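Local coordinates for putative RNase YutE (Bacillus subtilis subsp. subtilis str. 168, PDB 1YLM), which is probably a ribonuclease that acts as the toxin of a putative type VII toxin-antitoxin system and is probably neutralised by its cognate antitoxin YutD, at residues Phe16-Gln19 with Leu20-Asp24; Leu38-Ile41 with Gly42-Leu45; Tyr95-Leu99 with Val100-Leu104; Ala117-Thr120 with Ala121-Phe125. One frame throughout, in Å; residues are numbered along the deposited sequence.

Interaction 1 (Phe16-Gln19 with Leu20-Asp24); sequences FEHQ and LALFD
L22 lies over one face of the H18 imidazole, its CG set off toward the rim of the ring, and L22 CD1 comes within 3.7 Å of H18 NE2. The bond from CA to CB of H18 leads away from L22, but with CG anti to the backbone N (chi1 -173°) the ring swings back to meet the leucine one turn further on. The same NE2 is hydrogen-bonded to E32 OE1 of the second subunit, a bond that probably helps to hold the rotation of the ring on which L22 packs. On another side of the helix the F16 ring meets L20: the two side chains run alongside each other, pointing the same way, and F16 CE2 touches L20 CD2 at 4.0 Å.

Beneath these contacts runs the backbone of an ordinary alpha-helix. The straightest of its bonds joins L20 N to F16 O (2.9 Å, 167° at the hydrogen). A21 N follows on E17 O at 2.8 Å, L22 N on H18 O at 3.0 Å, and F23 N on Q19 O at 2.9 Å. D24 is the first residue to leave helical geometry, although its N still reaches L20 O.

This is the C-terminal end of helix 6-23, wedged among its neighbours. F16 and F23 face helix 32-59, L20 rests on Q123 of helix 119-137, and E17 makes a salt bridge to R130 of that same helix, while Q19 and L22 pack against the second subunit.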
loop_
_atom_site.group_PDB
_atom_site.type_symbol
_atom_site.label_atom_id
_atom_site.label_comp_id
_atom_site.label_asym_id
_atom_site.label_seq_id
_atom_site.Cartn_x
_atom_site.Cartn_y
_atom_site.Cartn_z
ATOM N N PHE A 16 6.403 -13.396 -2.837
ATOM C CA PHE A 16 6.372 -13.493 -1.374
ATOM C C PHE A 16 7.697 -13.987 -0.786
ATOM O O PHE A 16 8.263 -13.367 0.124
ATOM C CB PHE A 16 5.217 -14.425 -0.972
ATOM C CG PHE A 16 5.105 -14.676 0.519
ATOM C CD1 PHE A 16 4.320 -13.846 1.324
ATOM C CD2 PHE A 16 5.741 -15.771 1.099
ATOM C CE1 PHE A 16 4.193 -14.085 2.708
ATOM C CE2 PHE A 16 5.626 -16.018 2.477
ATOM C CZ PHE A 16 4.845 -15.174 3.280
ATOM N N GLU A 17 8.191 -15.110 -1.294
ATOM C CA GLU A 17 9.424 -15.688 -0.786
ATOM C C GLU A 17 10.623 -14.737 -0.967
ATOM O O GLU A 17 11.466 -14.593 -0.068
ATOM C CB GLU A 17 9.651 -17.053 -1.437
ATOM C CG GLU A 17 8.738 -18.133 -0.809
ATOM C CD GLU A 17 8.883 -19.509 -1.457
ATOM O OE1 GLU A 17 9.028 -19.575 -2.693
ATOM O OE2 GLU A 17 8.809 -20.521 -0.716
ATOM N N HIS A 18 10.675 -14.059 -2.106
ATOM C CA HIS A 18 11.717 -13.053 -2.328
ATOM C C HIS A 18 11.664 -11.955 -1.258
ATOM O O HIS A 18 12.697 -11.592 -0.681
ATOM C CB HIS A 18 11.637 -12.462 -3.739
ATOM C CG HIS A 18 12.777 -11.545 -4.066
ATOM N ND1 HIS A 18 14.084 -11.984 -4.177
ATOM C CD2 HIS A 18 12.813 -10.207 -4.276
ATOM C CE1 HIS A 18 14.867 -10.953 -4.456
ATOM N NE2 HIS A 18 14.120 -9.866 -4.521
ATOM N N GLN A 19 10.465 -11.438 -0.969
ATOM C CA GLN A 19 10.352 -10.353 0.025
ATOM C C GLN A 19 10.738 -10.860 1.425
ATOM O O GLN A 19 11.403 -10.138 2.198
ATOM C CB GLN A 19 8.954 -9.733 0.070
ATOM C CG GLN A 19 8.275 -9.319 -1.275
ATOM C CD GLN A 19 9.223 -8.773 -2.341
ATOM O OE1 GLN A 19 9.286 -9.299 -3.452
ATOM N NE2 GLN A 19 9.939 -7.731 -2.017
ATOM N N LEU A 20 10.322 -12.089 1.754
ATOM C CA LEU A 20 10.718 -12.702 3.029
ATOM C C LEU A 20 12.241 -12.851 3.125
ATOM O O LEU A 20 12.827 -12.542 4.169
ATOM C CB LEU A 20 10.026 -14.047 3.243
ATOM C CG LEU A 20 9.977 -14.667 4.641
ATOM C CD1 LEU A 20 9.447 -13.675 5.660
ATOM C CD2 LEU A 20 9.050 -15.870 4.552
ATOM N N ALA A 21 12.870 -13.306 2.040
ATOM C CA ALA A 21 14.340 -13.413 1.968
ATOM C C ALA A 21 15.002 -12.059 2.237
ATOM O O ALA A 21 16.005 -11.981 2.947
ATOM C CB ALA A 21 14.775 -13.956 0.636
ATOM N N LEU A 22 14.414 -10.999 1.695
ATOM C CA LEU A 22 14.939 -9.650 1.875
ATOM C C LEU A 22 14.783 -9.225 3.327
ATOM O O LEU A 22 15.697 -8.618 3.900
ATOM C CB LEU A 22 14.250 -8.665 0.925
ATOM C CG LEU A 22 14.600 -8.830 -0.555
ATOM C CD1 LEU A 22 13.833 -7.844 -1.427
ATOM C CD2 LEU A 22 16.116 -8.678 -0.780
ATOM N N PHE A 23 13.654 -9.591 3.937
ATOM C CA PHE A 23 13.435 -9.317 5.358
ATOM C C PHE A 23 14.516 -9.998 6.185
ATOM O O PHE A 23 15.026 -9.433 7.147
ATOM C CB PHE A 23 12.052 -9.787 5.830
ATOM C CG PHE A 23 11.853 -9.644 7.314
ATOM C CD1 PHE A 23 11.610 -8.392 7.871
ATOM C CD2 PHE A 23 11.956 -10.748 8.157
ATOM C CE1 PHE A 23 11.447 -8.241 9.257
ATOM C CE2 PHE A 23 11.789 -10.612 9.543
ATOM C CZ PHE A 23 11.532 -9.351 10.089
ATOM N N ASP A 24 14.875 -11.211 5.800
ATOM C CA ASP A 24 15.830 -11.977 6.576
ATOM C C ASP A 24 17.281 -11.534 6.311
ATOM O O ASP A 24 18.204 -12.122 6.851
ATOM C CB ASP A 24 15.624 -13.474 6.317
ATOM C CG ASP A 24 16.268 -14.343 7.374
ATOM O OD1 ASP A 24 15.943 -14.194 8.577
ATOM O OD2 ASP A 24 17.108 -15.177 6.988
#

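Interaction 2 (Leu38-Ile41 with Gly42-Leu45); sequences LQRI and GHLL
R40 reaches forward along the helix over L44, and the leucine methyl CD2 sits on one face of the guanidinium, 3.8 Å from R40 CZ and offset toward the rim. A bend at chi2 (64°) brings the arginine round to this place, and L44 CD1 lies beside its aliphatic part, 3.9 Å from R40 CG. L44 CG also presses on the backbone, 3.2 Å from R40 O, the carbonyl that accepts the bond from L44 N. I41 and L45 pack in the same close way: they run side by side in one direction, with I41 CG2 and L45 CD1 3.8 Å apart.

All of this belongs to helix 32-59, a long helix of the HepT fold that lies at the homodimer interface. R40 NE bonds to Q39 OE1 of the second subunit, Q39 OE1 of this chain accepts from R40 NE of the second subunit, and R40 NH2 reaches L99 O of that subunit. The H43 ring meets the H43 ring of the partner chain.

Between R40 and H43 the fit is looser. Guanidinium and imidazole planes stand 83° apart, and R40 NH1 stays 3.7 Å from H43 ND1. A water spans them at the edges of both groups, accepting from R40 NH1 at 3.1 Å and bonded to H43 ND1 at 2.8 Å. The H43 side chain lies about 5 Å from that of R96, the probable active-site arginine.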
loop_
_atom_site.group_PDB
_atom_site.type_symbol
_atom_site.label_atom_id
_atom_site.label_comp_id
_atom_site.label_asym_id
_atom_site.label_seq_id
_atom_site.Cartn_x
_atom_site.Cartn_y
_atom_site.Cartn_z
ATOM N N LEU A 38 10.959 -1.592 5.026
ATOM C CA LEU A 38 10.304 -2.569 5.887
ATOM C C LEU A 38 8.792 -2.424 5.823
ATOM O O LEU A 38 8.080 -3.427 5.789
ATOM C CB LEU A 38 10.786 -2.463 7.337
ATOM C CG LEU A 38 10.284 -3.519 8.313
ATOM C CD1 LEU A 38 10.630 -4.950 7.851
ATOM C CD2 LEU A 38 10.891 -3.208 9.676
ATOM N N GLN A 39 8.299 -1.196 5.761
ATOM C CA GLN A 39 6.837 -0.983 5.557
ATOM C C GLN A 39 6.339 -1.605 4.243
ATOM O O GLN A 39 5.271 -2.237 4.205
ATOM C CB GLN A 39 6.468 0.508 5.622
ATOM C CG GLN A 39 6.627 1.109 7.039
ATOM C CD GLN A 39 6.541 2.619 7.045
ATOM O OE1 GLN A 39 6.087 3.229 6.080
ATOM N NE2 GLN A 39 6.954 3.228 8.144
ATOM N N ARG A 40 7.111 -1.433 3.168
ATOM C CA ARG A 40 6.725 -2.036 1.892
ATOM C C ARG A 40 6.712 -3.560 1.976
ATOM O O ARG A 40 5.770 -4.196 1.511
ATOM C CB ARG A 40 7.637 -1.562 0.758
ATOM C CG ARG A 40 7.226 -2.061 -0.639
ATOM C CD ARG A 40 5.888 -1.524 -1.056
ATOM N NE ARG A 40 5.529 -1.962 -2.399
ATOM C CZ ARG A 40 4.331 -1.765 -2.947
ATOM N NH1 ARG A 40 3.366 -1.170 -2.249
ATOM N NH2 ARG A 40 4.081 -2.190 -4.179
ATOM N N ILE A 41 7.748 -4.138 2.581
ATOM C CA ILE A 41 7.809 -5.586 2.784
ATOM C C ILE A 41 6.578 -6.093 3.562
ATOM O O ILE A 41 5.921 -7.064 3.133
ATOM C CB ILE A 41 9.110 -6.022 3.515
ATOM C CG1 ILE A 41 10.329 -5.841 2.590
ATOM C CG2 ILE A 41 8.981 -7.483 3.976
ATOM C CD1 ILE A 41 11.653 -6.029 3.306
ATOM N N GLY A 42 6.282 -5.456 4.695
ATOM C CA GLY A 42 5.095 -5.808 5.505
ATOM C C GLY A 42 3.810 -5.809 4.691
ATOM O O GLY A 42 3.034 -6.793 4.715
ATOM N N HIS A 43 3.607 -4.732 3.935
ATOM C CA HIS A 43 2.443 -4.567 3.058
ATOM C C HIS A 43 2.393 -5.709 2.041
ATOM O O HIS A 43 1.361 -6.394 1.914
ATOM C CB HIS A 43 2.491 -3.198 2.367
ATOM C CG HIS A 43 1.297 -2.902 1.511
ATOM N ND1 HIS A 43 1.248 -1.819 0.658
ATOM C CD2 HIS A 43 0.102 -3.532 1.391
ATOM C CE1 HIS A 43 0.073 -1.794 0.051
ATOM N NE2 HIS A 43 -0.628 -2.841 0.454
ATOM N N LEU A 44 3.517 -5.930 1.345
ATOM C CA LEU A 44 3.587 -7.004 0.338
ATOM C C LEU A 44 3.334 -8.408 0.897
ATOM O O LEU A 44 2.620 -9.191 0.266
ATOM C CB LEU A 44 4.896 -6.943 -0.450
ATOM C CG LEU A 44 5.078 -5.664 -1.287
ATOM C CD1 LEU A 44 6.475 -5.623 -1.906
ATOM C CD2 LEU A 44 3.977 -5.499 -2.356
ATOM N N LEU A 45 3.924 -8.733 2.049
ATOM C CA LEU A 45 3.704 -10.040 2.690
ATOM C C LEU A 45 2.205 -10.265 2.949
ATOM O O LEU A 45 1.641 -11.309 2.592
ATOM C CB LEU A 45 4.504 -10.150 4.005
ATOM C CG LEU A 45 6.037 -10.148 3.916
ATOM C CD1 LEU A 45 6.664 -10.210 5.312
ATOM C CD2 LEU A 45 6.542 -11.286 3.026
HETATM O O HOH W 1 3.188 0.208 0.472
#

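Interaction 3 (Tyr95-Leu99 with Val100-Leu104)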
loop_
_atom_site.group_PDB
_atom_site.type_symbol
_atom_site.label_atom_id
_atom_site.label_comp_id
_atom_site.label_asym_id
_atom_site.label_seq_id
_atom_site.Cartn_x
_atom_site.Cartn_y
_atom_site.Cartn_z
ATOM N N TYR A 95 -2.105 -5.715 10.954
ATOM C CA TYR A 95 -1.331 -4.489 10.689
ATOM C C TYR A 95 -1.679 -3.791 9.358
ATOM O O TYR A 95 -1.235 -2.674 9.101
ATOM C CB TYR A 95 0.189 -4.748 10.823
ATOM C CG TYR A 95 0.942 -3.541 11.346
ATOM C CD1 TYR A 95 0.861 -3.179 12.691
ATOM C CD2 TYR A 95 1.717 -2.741 10.490
ATOM C CE1 TYR A 95 1.539 -2.070 13.180
ATOM C CE2 TYR A 95 2.389 -1.602 10.977
ATOM C CZ TYR A 95 2.296 -1.283 12.322
ATOM O OH TYR A 95 2.956 -0.180 12.843
ATOM N N ARG A 96 -2.480 -4.449 8.513
ATOM C CA ARG A 96 -2.779 -3.938 7.179
ATOM C C ARG A 96 -3.374 -2.538 7.209
ATOM O O ARG A 96 -2.949 -1.681 6.457
ATOM C CB ARG A 96 -3.716 -4.872 6.412
ATOM C CG ARG A 96 -3.802 -4.536 4.920
ATOM C CD ARG A 96 -4.879 -5.374 4.226
ATOM N NE ARG A 96 -4.926 -5.101 2.787
ATOM C CZ ARG A 96 -5.746 -4.239 2.192
ATOM N NH1 ARG A 96 -6.639 -3.532 2.890
ATOM N NH2 ARG A 96 -5.681 -4.085 0.872
ATOM N N LYS A 97 -4.359 -2.307 8.073
ATOM C CA LYS A 97 -5.031 -1.004 8.099
ATOM C C LYS A 97 -4.051 0.133 8.409
ATOM O O LYS A 97 -4.136 1.207 7.813
ATOM C CB LYS A 97 -6.196 -1.003 9.108
ATOM C CG LYS A 97 -7.020 0.280 9.124
ATOM C CD LYS A 97 -8.097 0.208 10.224
ATOM C CE LYS A 97 -9.071 1.402 10.170
ATOM N NZ LYS A 97 -10.190 1.241 11.187
ATOM N N THR A 98 -3.117 -0.115 9.323
ATOM C CA THR A 98 -2.074 0.862 9.630
ATOM C C THR A 98 -1.206 1.159 8.407
ATOM O O THR A 98 -0.892 2.320 8.116
ATOM C CB THR A 98 -1.198 0.402 10.816
ATOM O OG1 THR A 98 -2.037 0.237 11.976
ATOM C CG2 THR A 98 -0.126 1.447 11.117
ATOM N N LEU A 99 -0.835 0.111 7.680
ATOM C CA LEU A 99 0.035 0.275 6.509
ATOM C C LEU A 99 -0.633 0.966 5.330
ATOM O O LEU A 99 0.017 1.756 4.635
ATOM C CB LEU A 99 0.616 -1.075 6.085
ATOM C CG LEU A 99 1.738 -1.581 6.995
ATOM C CD1 LEU A 99 1.978 -3.070 6.728
ATOM C CD2 LEU A 99 3.034 -0.778 6.795
ATOM N N VAL A 100 -1.924 0.688 5.109
ATOM C CA VAL A 100 -2.606 1.162 3.890
ATOM C C VAL A 100 -3.550 2.348 4.093
ATOM O O VAL A 100 -3.812 3.102 3.153
ATOM C CB VAL A 100 -3.354 0.020 3.149
ATOM C CG1 VAL A 100 -2.415 -1.173 2.940
ATOM C CG2 VAL A 100 -4.603 -0.389 3.894
ATOM N N GLN A 101 -4.071 2.495 5.304
ATOM C CA GLN A 101 -5.070 3.515 5.584
ATOM C C GLN A 101 -4.603 4.538 6.625
ATOM O O GLN A 101 -4.751 5.740 6.412
ATOM C CB GLN A 101 -6.371 2.845 6.023
ATOM C CG GLN A 101 -7.541 3.793 6.157
ATOM C CD GLN A 101 -8.767 3.092 6.705
ATOM O OE1 GLN A 101 -9.089 1.976 6.294
ATOM N NE2 GLN A 101 -9.454 3.736 7.646
ATOM N N GLN A 102 -4.043 4.065 7.735
ATOM C CA GLN A 102 -3.608 4.955 8.815
ATOM C C GLN A 102 -2.083 5.044 8.833
ATOM O O GLN A 102 -1.421 4.823 9.857
ATOM C CB GLN A 102 -4.175 4.493 10.172
ATOM C CG GLN A 102 -5.718 4.538 10.263
ATOM C CD GLN A 102 -6.267 3.828 11.506
ATOM O OE1 GLN A 102 -5.615 2.962 12.088
ATOM N NE2 GLN A 102 -7.487 4.181 11.895
ATOM N N TYR A 103 -1.532 5.401 7.680
ATOM C CA TYR A 103 -0.099 5.308 7.450
ATOM C C TYR A 103 0.712 6.336 8.247
ATOM O O TYR A 103 1.908 6.133 8.451
ATOM C CB TYR A 103 0.209 5.395 5.951
ATOM C CG TYR A 103 -0.497 6.540 5.269
ATOM C CD1 TYR A 103 0.031 7.843 5.310
ATOM C CD2 TYR A 103 -1.698 6.328 4.590
ATOM C CE1 TYR A 103 -0.628 8.905 4.682
ATOM C CE2 TYR A 103 -2.366 7.371 3.971
ATOM C CZ TYR A 103 -1.823 8.656 4.017
ATOM O OH TYR A 103 -2.490 9.672 3.379
ATOM N N LEU A 104 0.067 7.415 8.718
ATOM C CA LEU A 104 0.768 8.344 9.629
ATOM C C LEU A 104 1.201 7.645 10.921
ATOM O O LEU A 104 2.138 8.086 11.600
ATOM C CB LEU A 104 -0.061 9.586 9.981
ATOM C CG LEU A 104 -0.455 10.643 8.935
ATOM C CD1 LEU A 104 -0.561 12.029 9.557
ATOM C CD2 LEU A 104 0.459 10.693 7.729
#
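Backbone bonds join R96 and K97 to the residues that follow. V100 N reaches R96 O at 2.9 Å, a normal helical bond. K97 O takes two donors: Q101 N at 2.8 Å, bent to 146° at the hydrogen, and Q102 N at 2.9 Å, much straighter at 165°. The first bond spans four residues, the second five. Beyond them, Y103 CA makes a CH...O contact with T98 O at 3.2 Å.

Side-chain packing comes next. V100 CG2 lies over one face of the R96 guanidinium, 3.9 Å from NH1. K97, fully extended, lays its CE against two amides, 3.5 Å from Q101 NE2 and 3.6 Å from Q102 NE2.

The polar and charged contacts lead outward. The extended chain of R96 carries its NE to a salt bridge with E47 and its guanidinium to a cation-pi contact with Y68, while Y103 OH bonds to D51 of the second subunit.

The segment corresponds, by similarity, to the RX(4)HXY motif, with Q101 where the histidine would be. Salt bridge, cation-pi contact and valine probably hold the guanidinium of R96, the likely active-site arginine, in place.

Interaction 4 (Ala117-Thr120 with Ala121-Phe125); sequences AHQT and ALQDF
Q119 and Q123, one turn apart, turn their amides nearly at right angles (84° between planes), and Q119 NE2 comes 3.5 Å from Q123 NE2. Both chains are extended beyond CG but start differently: CG of Q119 is anti to its backbone N (chi1 -168°), whereas CG of Q123 is anti to its carbonyl carbon. That second choice lays Q123 CG against the backbone, 3.1 Å from Q119 O. The amide of Q119 is tied elsewhere, its NE2 bonding to D24 OD1 beyond the end of helix 6-23.

T120 and D124 instead run side by side and point the same way. The touching atoms are a methyl and a carboxylate oxygen, T120 CG2 and D124 OD2, at 3.7 Å.

L122 leans back on the start of the helix, its CG 3.3 Å from H118 O. That carbonyl accepts from L122 N at 3.0 Å, and the series continues with Q123 N to Q119 O at 2.8 Å and D124 N to T120 O at 2.9 Å. H118 occupies the N-cap position of helix 119-137 and is the first nonhelical residue after helix 108-117; its ring bonds through ND1 to E88.

The chemistry is therefore divided: backbone bonds carry the first turn, while the polar end of H118 goes to E88 of helix 83-93 and that of Q119 to D24, just past helix 6-23, linking the start of helix 119-137 to both.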
loop_
_atom_site.group_PDB
_atom_site.type_symbol
_atom_site.label_atom_id
_atom_site.label_comp_id
_atom_site.label_asym_id
_atom_site.label_seq_id
_atom_site.Cartn_x
_atom_site.Cartn_y
_atom_site.Cartn_z
ATOM N N ALA A 117 8.435 -12.199 14.946
ATOM C CA ALA A 117 7.700 -13.090 15.844
ATOM C C ALA A 117 6.990 -14.222 15.098
ATOM O O ALA A 117 6.774 -15.292 15.657
ATOM C CB ALA A 117 6.702 -12.297 16.658
ATOM N N HIS A 118 6.598 -13.968 13.852
ATOM C CA HIS A 118 5.834 -14.950 13.073
ATOM C C HIS A 118 6.588 -15.413 11.840
ATOM O O HIS A 118 5.984 -15.870 10.877
ATOM C CB HIS A 118 4.449 -14.382 12.729
ATOM C CG HIS A 118 3.716 -13.851 13.929
ATOM N ND1 HIS A 118 3.450 -14.629 15.037
ATOM C CD2 HIS A 118 3.242 -12.615 14.216
ATOM C CE1 HIS A 118 2.815 -13.904 15.943
ATOM N NE2 HIS A 118 2.679 -12.676 15.472
ATOM N N GLN A 119 7.917 -15.324 11.880
ATOM C CA GLN A 119 8.714 -15.602 10.697
ATOM C C GLN A 119 8.598 -17.068 10.251
ATOM O O GLN A 119 8.504 -17.341 9.057
ATOM C CB GLN A 119 10.173 -15.177 10.905
ATOM C CG GLN A 119 10.986 -15.176 9.612
ATOM C CD GLN A 119 12.336 -14.521 9.754
ATOM O OE1 GLN A 119 12.554 -13.718 10.653
ATOM N NE2 GLN A 119 13.253 -14.856 8.854
ATOM N N THR A 120 8.564 -18.006 11.199
ATOM C CA THR A 120 8.412 -19.424 10.842
ATOM C C THR A 120 7.082 -19.726 10.108
ATOM O O THR A 120 7.090 -20.406 9.071
ATOM C CB THR A 120 8.594 -20.363 12.066
ATOM O OG1 THR A 120 9.922 -20.205 12.598
ATOM C CG2 THR A 120 8.418 -21.820 11.655
ATOM N N ALA A 121 5.961 -19.230 10.636
ATOM C CA ALA A 121 4.653 -19.362 9.972
ATOM C C ALA A 121 4.685 -18.689 8.591
ATOM O O ALA A 121 4.152 -19.221 7.608
ATOM C CB ALA A 121 3.549 -18.782 10.818
ATOM N N LEU A 122 5.339 -17.535 8.505
ATOM C CA LEU A 122 5.505 -16.879 7.198
ATOM C C LEU A 122 6.270 -17.745 6.188
ATOM O O LEU A 122 5.797 -17.964 5.068
ATOM C CB LEU A 122 6.148 -15.493 7.356
ATOM C CG LEU A 122 5.247 -14.435 8.005
ATOM C CD1 LEU A 122 6.045 -13.203 8.391
ATOM C CD2 LEU A 122 4.080 -14.058 7.076
ATOM N N GLN A 123 7.426 -18.262 6.598
ATOM C CA GLN A 123 8.231 -19.152 5.763
ATOM C C GLN A 123 7.464 -20.396 5.319
ATOM O O GLN A 123 7.635 -20.869 4.201
ATOM C CB GLN A 123 9.496 -19.596 6.507
ATOM C CG GLN A 123 10.454 -18.459 6.851
ATOM C CD GLN A 123 11.597 -18.902 7.755
ATOM O OE1 GLN A 123 11.488 -19.894 8.484
ATOM N NE2 GLN A 123 12.696 -18.166 7.716
ATOM N N ASP A 124 6.628 -20.923 6.207
ATOM C CA ASP A 124 5.871 -22.142 5.920
ATOM C C ASP A 124 4.635 -21.943 5.054
ATOM O O ASP A 124 4.134 -22.906 4.482
ATOM C CB ASP A 124 5.468 -22.825 7.226
ATOM C CG ASP A 124 6.655 -23.435 7.946
ATOM O OD1 ASP A 124 7.705 -23.640 7.302
ATOM O OD2 ASP A 124 6.530 -23.708 9.152
ATOM N N PHE A 125 4.142 -20.705 4.966
ATOM C CA PHE A 125 2.906 -20.423 4.214
ATOM C C PHE A 125 2.950 -20.905 2.743
ATOM O O PHE A 125 2.031 -21.606 2.304
ATOM C CB PHE A 125 2.517 -18.941 4.318
ATOM C CG PHE A 125 1.250 -18.582 3.568
ATOM C CD1 PHE A 125 -0.011 -18.926 4.085
ATOM C CD2 PHE A 125 1.310 -17.922 2.351
ATOM C CE1 PHE A 125 -1.177 -18.614 3.387
ATOM C CE2 PHE A 125 0.144 -17.579 1.656
ATOM C CZ PHE A 125 -1.094 -17.924 2.171
#

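In the fold
The four interactions follow in series along the chain; interactions 1, 2 and 4 lie essentially on helix, interaction 3 on a short helix and the turn after it. Interaction 2, on helix 32-59, is a middle layer: its centre is 10 Å from that of interaction 1 and 11 Å from that of interaction 3, and it touches both. Interaction 4, on helix 119-137, packs on interaction 1 through Q119, L122 and Q123, centres 11 Å apart. Interactions 1, 2 and 3 reach the second subunit; interaction 4 does not. Segment 95-104, with the probable active-site R96, rests on the interface helix 32-59, which suggests that the likely RNase site and the dimer interface are built together.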